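Local coordinates for protein enterochelin esterase (Salmonella enterica subsp. enterica serovar Typhimurium, PDB 3MGA) that probably hydrolyses the ester bonds of ferric enterobactin, so that the iron carried by this siderophore can be released inside the bacterium, at residues A[89-94]-A[152-157]; A[98-103]-A[128-133]; A[209-214]-A[240-245]. All coordinates share one frame; numbering follows the deposited sequence.

Interaction 1: A[89-94]-A[152-157]; sequences ANWRGS and LEMPDA
Arg92 and Glu153 run side by side, their side chains pointing the same way, where strand 92-100 starts and strand 148-153 ends. Arg92 CD rests on Glu153 OE1 at 3.1 Å, while NH1 forms a salt bridge to Glu153 OE2 at 3.5 Å, weak as a hydrogen bond. The guanidinium and carboxylate planes stand 78° apart. Ala157 CB covers one guanidinium face, and NH2 bonds to Pro158 O. On the opposite face of the sheet, the one bearing Leu152, Trp91 lays its ring; CG is anti to the backbone N (chi1 -176°), and further out CZ3 meets Leu152 CG (3.8 Å), in the ring plane at its edge. Gly93 N lies over one face of the indole, toward its rim, and, glycine having no side chain, the ring's CZ2 can settle against the strand. Backbone bonds hold the rest: Met154 N donates to Trp91 O (3.0 Å, 171°), and Gly93 and Leu152 exchange bonds in both directions. Asp156 N adds a weak bond to Ala89 O, tying in the type I turn Met154-Ala157. This is an antiparallel strand pair inside the second four-stranded sheet of the N-terminal domain, consistent with the immunoglobulin-like E-set fold.

Interaction 2: A[98-103]-A[128-133]; sequences IPTERD and LPQAIA
This is a mainly apolar contact, centred on Ile98, between the far end of strand 92-100 and the loop that follows helix 117-127. The residues that meet are Ile98, Pro99 and Thr100 on the strand, and Leu128, Gln130, Ala131 and Ile132 on the loop. Ile98 uses its longer branch: CG1 is anti to the carbonyl carbon (chi1 -50°) and lies on Ala131 CB at 3.6 Å. Beyond it, CD1 reaches Leu128 CD2 at 3.7 Å, the two side chains crossing obliquely. The other branch, Ile98 CG2, lies 4.1 Å from Gln130 CB. Trp124 and Leu127 of helix 117-127 also touch Ile98, as does Trp54 of the adjoining strand 52-57, so its side chain is buried, with the helix against it.

The loop begins with a single 3-10 turn, Leu128 to Gln130, in which Ala131 N bonds to Leu128 O. From there the chain runs beside strand 92-100 in the E-set-like N-terminal domain, where Ile132 and Phe97 are joined by a backbone hydrogen bond. Next to that bond, Ile132 CG1, set between the backbone N and the carbonyl carbon (chi1 64°), carries CD1 against Pro99 CG at 3.8 Å.

Gln130 carries the polar part. Its chain is extended beyond CG and brings OE1 to Thr100, whose OG1 donates a weak hydrogen bond to Gln130 OE1 (3.4 Å). The same hydroxyl oxygen is gripped more firmly from within its own segment: Arg102 N donates to Thr100 OG1 at 2.8 Å and 168°, closing an ST turn where the strand gives way to loop. Arg102 CD comes no nearer than 4.3 Å to Gln130 NE2.

Interaction 3: A[209-214]-A[240-245]; sequences DGQFWA and IDAIDT
Ile240 O is held by two donors: Gly210 N at 2.7 Å, and a water that donates to it and accepts from Asp209 N. The carbonyl belongs to the end of strand 236-240, and Gly210 opens helix 210-216, which follows strand 204-207; these two strands are parallel neighbours in the central sheet of the alpha/beta-hydrolase domain. Gly210 N approaches from above the carbonyl plane, 49° out of it. The absence of a side chain at Gly210 lets the backbones come this near.

Just before the helix, Asp209 takes the N-cap position, though its side chain makes no capping bond. Gln211, two residues on, fastens the two segments with its amide. A bend at chi2 (-63°) turns CD toward the loop, and OE1 accepts from Ala242 N at 3.0 Å. The N-H points almost straight at OE1 (167°), although the donor stands above the amide carbonyl plane. At the other end of the amide, Gln211 NE2 donates to Asp209 OD1 at 3.3 Å, with both ends thereby fixing the flip of the group. Asp209 OD1 also forms a salt bridge with Arg248.

Asp241 meets Gln211 across the contact, OD1 lying 3.5 Å from Gln211 CB, with the carboxylate and amide planes only modestly tilted. Asp241 OD1 also lies 3.4 Å from Gln211 OE1, two acceptors with no bond between them. Its OD1 accepts from Ile243 N, making an Asx turn, while OD2 is engaged in a salt bridge by Arg188. Finally, Asp209 OD1 touches Ala242 CB at 3.6 Å.

In the fold
Interactions 1 and 2 share strand 92-100 and lie near its two ends, their centres about 24 Å apart. Interaction 3 belongs to the esterase domain; its centre is about 26 Å from the centres of both others. The nearest atoms of interactions 1 and 3 are about 8 Å apart, those of 2 and 3 about 13 Å. Interaction 1 faces the esterase domain: Ser94 OG hydrogen-bonds Asp384 OD1 and Arg92 touches Leu386. The side chain of Glu153 is about 4 Å from a bound PEG fragment. In interaction 3, the Asp209 side chain comes close to Gly287, Ser289 and Gly291 without contact; their GxSxG sequence is consistent with a nucleophile elbow.

Interaction 1: A[89-94]-A[152-157]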
loop_
_atom_site.group_PDB
_atom_site.type_symbol
_atom_site.label_atom_id
_atom_site.label_comp_id
_atom_site.label_asym_id
_atom_site.label_seq_id
_atom_site.Cartn_x
_atom_site.Cartn_y
_atom_site.Cartn_z
ATOM N N ALA A 89 -12.137 14.866 -4.949
ATOM C CA ALA A 89 -13.165 13.932 -5.408
ATOM C C ALA A 89 -12.680 12.522 -5.740
ATOM O O ALA A 89 -13.434 11.566 -5.617
ATOM C CB ALA A 89 -13.888 14.527 -6.614
ATOM N N ASN A 90 -11.429 12.399 -6.160
ATOM C CA ASN A 90 -10.861 11.117 -6.551
ATOM C C ASN A 90 -10.099 10.395 -5.432
ATOM O O ASN A 90 -9.579 9.293 -5.638
ATOM C CB ASN A 90 -9.916 11.346 -7.726
ATOM C CG ASN A 90 -10.618 11.947 -8.941
ATOM O OD1 ASN A 90 -11.737 11.567 -9.287
ATOM N ND2 ASN A 90 -9.940 12.864 -9.618
ATOM N N TRP A 91 -10.067 11.001 -4.253
ATOM C CA TRP A 91 -9.334 10.470 -3.116
ATOM C C TRP A 91 -9.917 9.233 -2.431
ATOM O O TRP A 91 -11.124 9.019 -2.389
ATOM C CB TRP A 91 -9.170 11.573 -2.062
ATOM C CG TRP A 91 -8.343 11.175 -0.891
ATOM C CD1 TRP A 91 -6.998 11.263 -0.787
ATOM C CD2 TRP A 91 -8.813 10.635 0.349
ATOM N NE1 TRP A 91 -6.586 10.810 0.442
ATOM C CE2 TRP A 91 -7.685 10.417 1.159
ATOM C CE3 TRP A 91 -10.078 10.300 0.847
ATOM C CZ2 TRP A 91 -7.777 9.887 2.449
ATOM C CZ3 TRP A 91 -10.172 9.778 2.133
ATOM C CH2 TRP A 91 -9.026 9.571 2.917
ATOM N N ARG A 92 -9.003 8.442 -1.881
ATOM C CA ARG A 92 -9.302 7.227 -1.144
ATOM C C ARG A 92 -8.162 7.017 -0.167
ATOM O O ARG A 92 -7.003 7.251 -0.507
ATOM C CB ARG A 92 -9.442 6.048 -2.101
ATOM C CG ARG A 92 -9.484 4.655 -1.473
ATOM C CD ARG A 92 -10.263 3.700 -2.424
ATOM N NE ARG A 92 -9.705 3.736 -3.763
ATOM C CZ ARG A 92 -10.348 3.421 -4.877
ATOM N NH1 ARG A 92 -11.629 3.071 -4.868
ATOM N NH2 ARG A 92 -9.698 3.499 -6.026
ATOM N N GLY A 93 -8.484 6.604 1.051
ATOM C CA GLY A 93 -7.448 6.377 2.039
ATOM C C GLY A 93 -7.924 5.814 3.357
ATOM O O GLY A 93 -9.113 5.803 3.645
ATOM N N SER A 94 -6.964 5.347 4.146
ATOM C CA SER A 94 -7.219 4.767 5.448
ATOM C C SER A 94 -7.169 5.842 6.502
ATOM O O SER A 94 -6.558 6.904 6.301
ATOM C CB SER A 94 -6.136 3.746 5.794
ATOM O OG SER A 94 -6.017 2.756 4.799
ATOM N N LEU A 152 -12.177 4.991 3.785
ATOM C CA LEU A 152 -12.955 6.141 3.345
ATOM C C LEU A 152 -12.674 6.359 1.870
ATOM O O LEU A 152 -11.514 6.351 1.444
ATOM C CB LEU A 152 -12.579 7.394 4.140
ATOM C CG LEU A 152 -13.390 8.655 3.813
ATOM C CD1 LEU A 152 -14.886 8.383 3.834
ATOM C CD2 LEU A 152 -13.028 9.788 4.778
ATOM N N GLU A 153 -13.730 6.552 1.094
ATOM C CA GLU A 153 -13.591 6.772 -0.338
ATOM C C GLU A 153 -14.540 7.856 -0.826
ATOM O O GLU A 153 -15.721 7.823 -0.524
ATOM C CB GLU A 153 -13.922 5.494 -1.102
ATOM C CG GLU A 153 -13.162 4.261 -0.668
ATOM C CD GLU A 153 -13.385 3.089 -1.618
ATOM O OE1 GLU A 153 -12.712 2.054 -1.455
ATOM O OE2 GLU A 153 -14.216 3.215 -2.540
HETATM N N MSE A 154 -14.020 8.817 -1.578
HETATM C CA MSE A 154 -14.867 9.864 -2.138
HETATM C C MSE A 154 -15.561 9.257 -3.362
HETATM O O MSE A 154 -15.085 8.262 -3.904
HETATM C CB MSE A 154 -14.066 11.111 -2.485
HETATM C CG MSE A 154 -13.575 11.911 -1.277
HETATM SE SE MSE A 154 -14.985 12.517 -0.044
HETATM C CE MSE A 154 -15.142 11.013 1.179
ATOM N N PRO A 155 -16.686 9.851 -3.794
ATOM C CA PRO A 155 -17.492 9.302 -4.884
ATOM C C PRO A 155 -16.803 9.045 -6.213
ATOM O O PRO A 155 -17.255 8.204 -6.966
ATOM C CB PRO A 155 -18.593 10.357 -5.060
ATOM C CG PRO A 155 -18.665 11.039 -3.744
ATOM C CD PRO A 155 -17.261 11.107 -3.284
ATOM N N ASP A 156 -15.723 9.758 -6.500
ATOM C CA ASP A 156 -15.036 9.589 -7.769
ATOM C C ASP A 156 -13.716 8.829 -7.662
ATOM O O ASP A 156 -12.888 8.889 -8.573
ATOM C CB ASP A 156 -14.853 10.951 -8.435
ATOM C CG ASP A 156 -16.180 11.575 -8.853
ATOM O OD1 ASP A 156 -17.061 10.835 -9.343
ATOM O OD2 ASP A 156 -16.330 12.810 -8.723
ATOM N N ALA A 157 -13.528 8.106 -6.557
ATOM C CA ALA A 157 -12.343 7.281 -6.381
ATOM C C ALA A 157 -12.418 6.247 -7.495
ATOM O O ALA A 157 -13.474 5.652 -7.702
ATOM C CB ALA A 157 -12.355 6.605 -5.021
#

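Interaction 2: A[98-103]-A[128-133]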
loop_
_atom_site.group_PDB
_atom_site.type_symbol
_atom_site.label_atom_id
_atom_site.label_comp_id
_atom_site.label_asym_id
_atom_site.label_seq_id
_atom_site.Cartn_x
_atom_site.Cartn_y
_atom_site.Cartn_z
ATOM N N ILE A 98 -7.417 8.295 17.555
ATOM C CA ILE A 98 -6.598 8.023 18.722
ATOM C C ILE A 98 -7.148 8.804 19.919
ATOM O O ILE A 98 -6.624 9.869 20.276
ATOM C CB ILE A 98 -5.130 8.405 18.496
ATOM C CG1 ILE A 98 -4.610 7.809 17.187
ATOM C CG2 ILE A 98 -4.280 7.957 19.688
ATOM C CD1 ILE A 98 -3.175 8.141 16.901
ATOM N N PRO A 99 -8.222 8.281 20.538
ATOM C CA PRO A 99 -8.803 8.938 21.700
ATOM C C PRO A 99 -7.941 8.658 22.921
ATOM O O PRO A 99 -7.780 7.499 23.299
ATOM C CB PRO A 99 -10.183 8.291 21.823
ATOM C CG PRO A 99 -10.055 6.974 21.170
ATOM C CD PRO A 99 -8.951 7.057 20.163
ATOM N N THR A 100 -7.381 9.711 23.519
ATOM C CA THR A 100 -6.501 9.565 24.676
ATOM C C THR A 100 -6.698 10.641 25.734
ATOM O O THR A 100 -7.289 11.688 25.473
ATOM C CB THR A 100 -5.017 9.626 24.250
ATOM O OG1 THR A 100 -4.183 9.580 25.419
ATOM C CG2 THR A 100 -4.728 10.917 23.484
ATOM N N GLU A 101 -6.189 10.355 26.930
ATOM C CA GLU A 101 -6.235 11.280 28.056
ATOM C C GLU A 101 -4.943 12.081 28.081
ATOM O O GLU A 101 -4.826 13.056 28.817
ATOM C CB GLU A 101 -6.349 10.523 29.382
ATOM C CG GLU A 101 -7.577 9.637 29.531
ATOM C CD GLU A 101 -7.594 8.892 30.858
ATOM O OE1 GLU A 101 -6.632 9.041 31.644
ATOM O OE2 GLU A 101 -8.567 8.155 31.118
ATOM N N ARG A 102 -3.963 11.648 27.291
ATOM C CA ARG A 102 -2.665 12.312 27.239
ATOM C C ARG A 102 -2.724 13.617 26.463
ATOM O O ARG A 102 -3.474 13.744 25.489
ATOM C CB ARG A 102 -1.621 11.401 26.586
ATOM C CG ARG A 102 -1.394 10.076 27.300
ATOM C CD ARG A 102 -0.313 9.267 26.598
ATOM N NE ARG A 102 0.988 9.937 26.642
ATOM C CZ ARG A 102 2.092 9.486 26.048
ATOM N NH1 ARG A 102 2.068 8.360 25.339
ATOM N NH2 ARG A 102 3.228 10.171 26.153
ATOM N N ASP A 103 -1.922 14.581 26.905
ATOM C CA ASP A 103 -1.827 15.883 26.250
ATOM C C ASP A 103 -0.397 16.428 26.323
ATOM O O ASP A 103 -0.181 17.639 26.231
ATOM C CB ASP A 103 -2.825 16.867 26.873
ATOM C CG ASP A 103 -2.610 17.059 28.374
ATOM O OD1 ASP A 103 -1.612 16.544 28.921
ATOM O OD2 ASP A 103 -3.451 17.730 29.007
ATOM N N LEU A 128 -0.012 6.193 18.115
ATOM C CA LEU A 128 -0.558 5.137 17.223
ATOM C C LEU A 128 -0.821 3.765 17.858
ATOM O O LEU A 128 -1.752 3.078 17.445
ATOM C CB LEU A 128 0.296 4.978 15.956
ATOM C CG LEU A 128 0.202 6.130 14.942
ATOM C CD1 LEU A 128 1.166 5.918 13.789
ATOM C CD2 LEU A 128 -1.218 6.285 14.416
ATOM N N PRO A 129 -0.008 3.342 18.843
ATOM C CA PRO A 129 -0.371 2.053 19.436
ATOM C C PRO A 129 -1.766 2.081 20.090
ATOM O O PRO A 129 -2.389 1.027 20.253
ATOM C CB PRO A 129 0.723 1.825 20.486
ATOM C CG PRO A 129 1.904 2.561 19.956
ATOM C CD PRO A 129 1.342 3.777 19.246
ATOM N N GLN A 130 -2.236 3.277 20.454
ATOM C CA GLN A 130 -3.548 3.462 21.074
ATOM C C GLN A 130 -4.645 3.718 20.030
ATOM O O GLN A 130 -5.826 3.839 20.378
ATOM C CB GLN A 130 -3.504 4.646 22.052
ATOM C CG GLN A 130 -2.512 4.491 23.213
ATOM C CD GLN A 130 -2.494 5.699 24.158
ATOM O OE1 GLN A 130 -2.960 6.787 23.816
ATOM N NE2 GLN A 130 -1.939 5.506 25.348
ATOM N N ALA A 131 -4.251 3.805 18.760
ATOM C CA ALA A 131 -5.183 4.059 17.663
ATOM C C ALA A 131 -6.201 2.942 17.465
ATOM O O ALA A 131 -5.916 1.779 17.723
ATOM C CB ALA A 131 -4.417 4.293 16.372
ATOM N N ILE A 132 -7.391 3.319 16.997
ATOM C CA ILE A 132 -8.476 2.377 16.759
ATOM C C ILE A 132 -9.202 2.696 15.453
ATOM O O ILE A 132 -9.140 3.822 14.951
ATOM C CB ILE A 132 -9.521 2.419 17.901
ATOM C CG1 ILE A 132 -10.201 3.797 17.965
ATOM C CG2 ILE A 132 -8.878 2.073 19.247
ATOM C CD1 ILE A 132 -11.206 3.939 19.100
ATOM N N ALA A 133 -9.886 1.693 14.911
ATOM C CA ALA A 133 -10.677 1.858 13.705
ATOM C C ALA A 133 -11.876 2.720 14.066
ATOM O O ALA A 133 -12.033 3.117 15.212
ATOM C CB ALA A 133 -11.141 0.524 13.189
#

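Interaction 3: A[209-214]-A[240-245]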
loop_
_atom_site.group_PDB
_atom_site.type_symbol
_atom_site.label_atom_id
_atom_site.label_comp_id
_atom_site.label_asym_id
_atom_site.label_seq_id
_atom_site.Cartn_x
_atom_site.Cartn_y
_atom_site.Cartn_z
ATOM N N ASP A 209 5.831 -8.673 0.519
ATOM C CA ASP A 209 4.926 -8.400 1.635
ATOM C C ASP A 209 3.722 -9.341 1.527
ATOM O O ASP A 209 2.570 -8.951 1.720
ATOM C CB ASP A 209 4.528 -6.926 1.684
ATOM C CG ASP A 209 5.666 -6.033 2.174
ATOM O OD1 ASP A 209 6.306 -6.387 3.186
ATOM O OD2 ASP A 209 5.910 -4.968 1.576
ATOM N N GLY A 210 4.020 -10.599 1.218
ATOM C CA GLY A 210 3.002 -11.632 1.055
ATOM C C GLY A 210 2.106 -11.844 2.259
ATOM O O GLY A 210 0.927 -12.174 2.112
ATOM N N GLN A 211 2.667 -11.666 3.453
ATOM C CA GLN A 211 1.911 -11.835 4.684
ATOM C C GLN A 211 0.678 -10.912 4.700
ATOM O O GLN A 211 -0.413 -11.329 5.094
ATOM C CB GLN A 211 2.804 -11.622 5.922
ATOM C CG GLN A 211 3.340 -10.195 6.168
ATOM C CD GLN A 211 4.265 -9.646 5.075
ATOM O OE1 GLN A 211 4.825 -10.392 4.278
ATOM N NE2 GLN A 211 4.433 -8.320 5.054
ATOM N N PHE A 212 0.851 -9.684 4.225
ATOM C CA PHE A 212 -0.229 -8.708 4.194
ATOM C C PHE A 212 -1.285 -9.076 3.168
ATOM O O PHE A 212 -2.481 -9.089 3.474
ATOM C CB PHE A 212 0.338 -7.325 3.856
ATOM C CG PHE A 212 -0.660 -6.219 3.980
ATOM C CD1 PHE A 212 -0.830 -5.562 5.189
ATOM C CD2 PHE A 212 -1.425 -5.834 2.896
ATOM C CE1 PHE A 212 -1.754 -4.546 5.307
ATOM C CE2 PHE A 212 -2.339 -4.820 3.000
ATOM C CZ PHE A 212 -2.509 -4.170 4.202
ATOM N N TRP A 213 -0.842 -9.381 1.949
ATOM C CA TRP A 213 -1.757 -9.738 0.863
ATOM C C TRP A 213 -2.369 -11.121 1.021
ATOM O O TRP A 213 -3.239 -11.500 0.243
ATOM C CB TRP A 213 -1.078 -9.606 -0.507
ATOM C CG TRP A 213 -0.540 -8.235 -0.738
ATOM C CD1 TRP A 213 0.774 -7.874 -0.826
ATOM C CD2 TRP A 213 -1.295 -7.030 -0.834
ATOM N NE1 TRP A 213 0.880 -6.520 -1.014
ATOM C CE2 TRP A 213 -0.377 -5.976 -1.014
ATOM C CE3 TRP A 213 -2.663 -6.736 -0.790
ATOM C CZ2 TRP A 213 -0.786 -4.644 -1.162
ATOM C CZ3 TRP A 213 -3.066 -5.434 -0.944
ATOM C CH2 TRP A 213 -2.131 -4.394 -1.125
ATOM N N ALA A 214 -1.913 -11.875 2.013
ATOM C CA ALA A 214 -2.474 -13.199 2.289
ATOM C C ALA A 214 -3.347 -13.195 3.549
ATOM O O ALA A 214 -4.246 -14.015 3.666
ATOM C CB ALA A 214 -1.361 -14.243 2.420
ATOM N N ILE A 240 5.401 -13.798 -0.872
ATOM C CA ILE A 240 6.527 -14.064 0.017
ATOM C C ILE A 240 6.448 -13.254 1.308
ATOM O O ILE A 240 6.279 -12.043 1.286
ATOM C CB ILE A 240 7.873 -13.789 -0.666
ATOM C CG1 ILE A 240 7.948 -14.486 -2.029
ATOM C CG2 ILE A 240 9.017 -14.252 0.230
ATOM C CD1 ILE A 240 9.247 -14.221 -2.759
ATOM N N ASP A 241 6.584 -13.946 2.431
ATOM C CA ASP A 241 6.541 -13.323 3.751
ATOM C C ASP A 241 7.832 -12.554 3.960
ATOM O O ASP A 241 8.923 -13.105 3.755
ATOM C CB ASP A 241 6.419 -14.420 4.814
ATOM C CG ASP A 241 6.176 -13.887 6.206
ATOM O OD1 ASP A 241 6.151 -12.664 6.414
ATOM O OD2 ASP A 241 6.003 -14.719 7.115
ATOM N N ALA A 242 7.711 -11.284 4.341
ATOM C CA ALA A 242 8.874 -10.441 4.623
ATOM C C ALA A 242 9.425 -10.752 6.019
ATOM O O ALA A 242 10.490 -10.251 6.396
ATOM C CB ALA A 242 8.508 -8.955 4.519
ATOM N N ILE A 243 8.671 -11.550 6.780
ATOM C CA ILE A 243 9.030 -11.992 8.136
ATOM C C ILE A 243 8.764 -10.935 9.202
ATOM O O ILE A 243 7.865 -11.083 10.024
ATOM C CB ILE A 243 10.512 -12.473 8.249
ATOM C CG1 ILE A 243 10.806 -13.578 7.234
ATOM C CG2 ILE A 243 10.798 -12.966 9.655
ATOM C CD1 ILE A 243 12.204 -14.145 7.347
ATOM N N ASP A 244 9.557 -9.879 9.195
ATOM C CA ASP A 244 9.413 -8.812 10.178
ATOM C C ASP A 244 10.161 -7.582 9.686
ATOM O O ASP A 244 10.818 -7.635 8.652
ATOM C CB ASP A 244 9.914 -9.275 11.559
ATOM C CG ASP A 244 11.346 -9.788 11.526
ATOM O OD1 ASP A 244 12.048 -9.532 10.525
ATOM O OD2 ASP A 244 11.774 -10.442 12.504
ATOM N N THR A 245 10.052 -6.483 10.422
ATOM C CA THR A 245 10.696 -5.221 10.047
ATOM C C THR A 245 12.220 -5.320 9.939
ATOM O O THR A 245 12.817 -4.785 9.005
ATOM C CB THR A 245 10.297 -4.101 11.027
ATOM O OG1 THR A 245 8.879 -3.919 10.962
ATOM C CG2 THR A 245 10.982 -2.785 10.679
HETATM O O HOH W 1 8.207 -10.057 0.923
#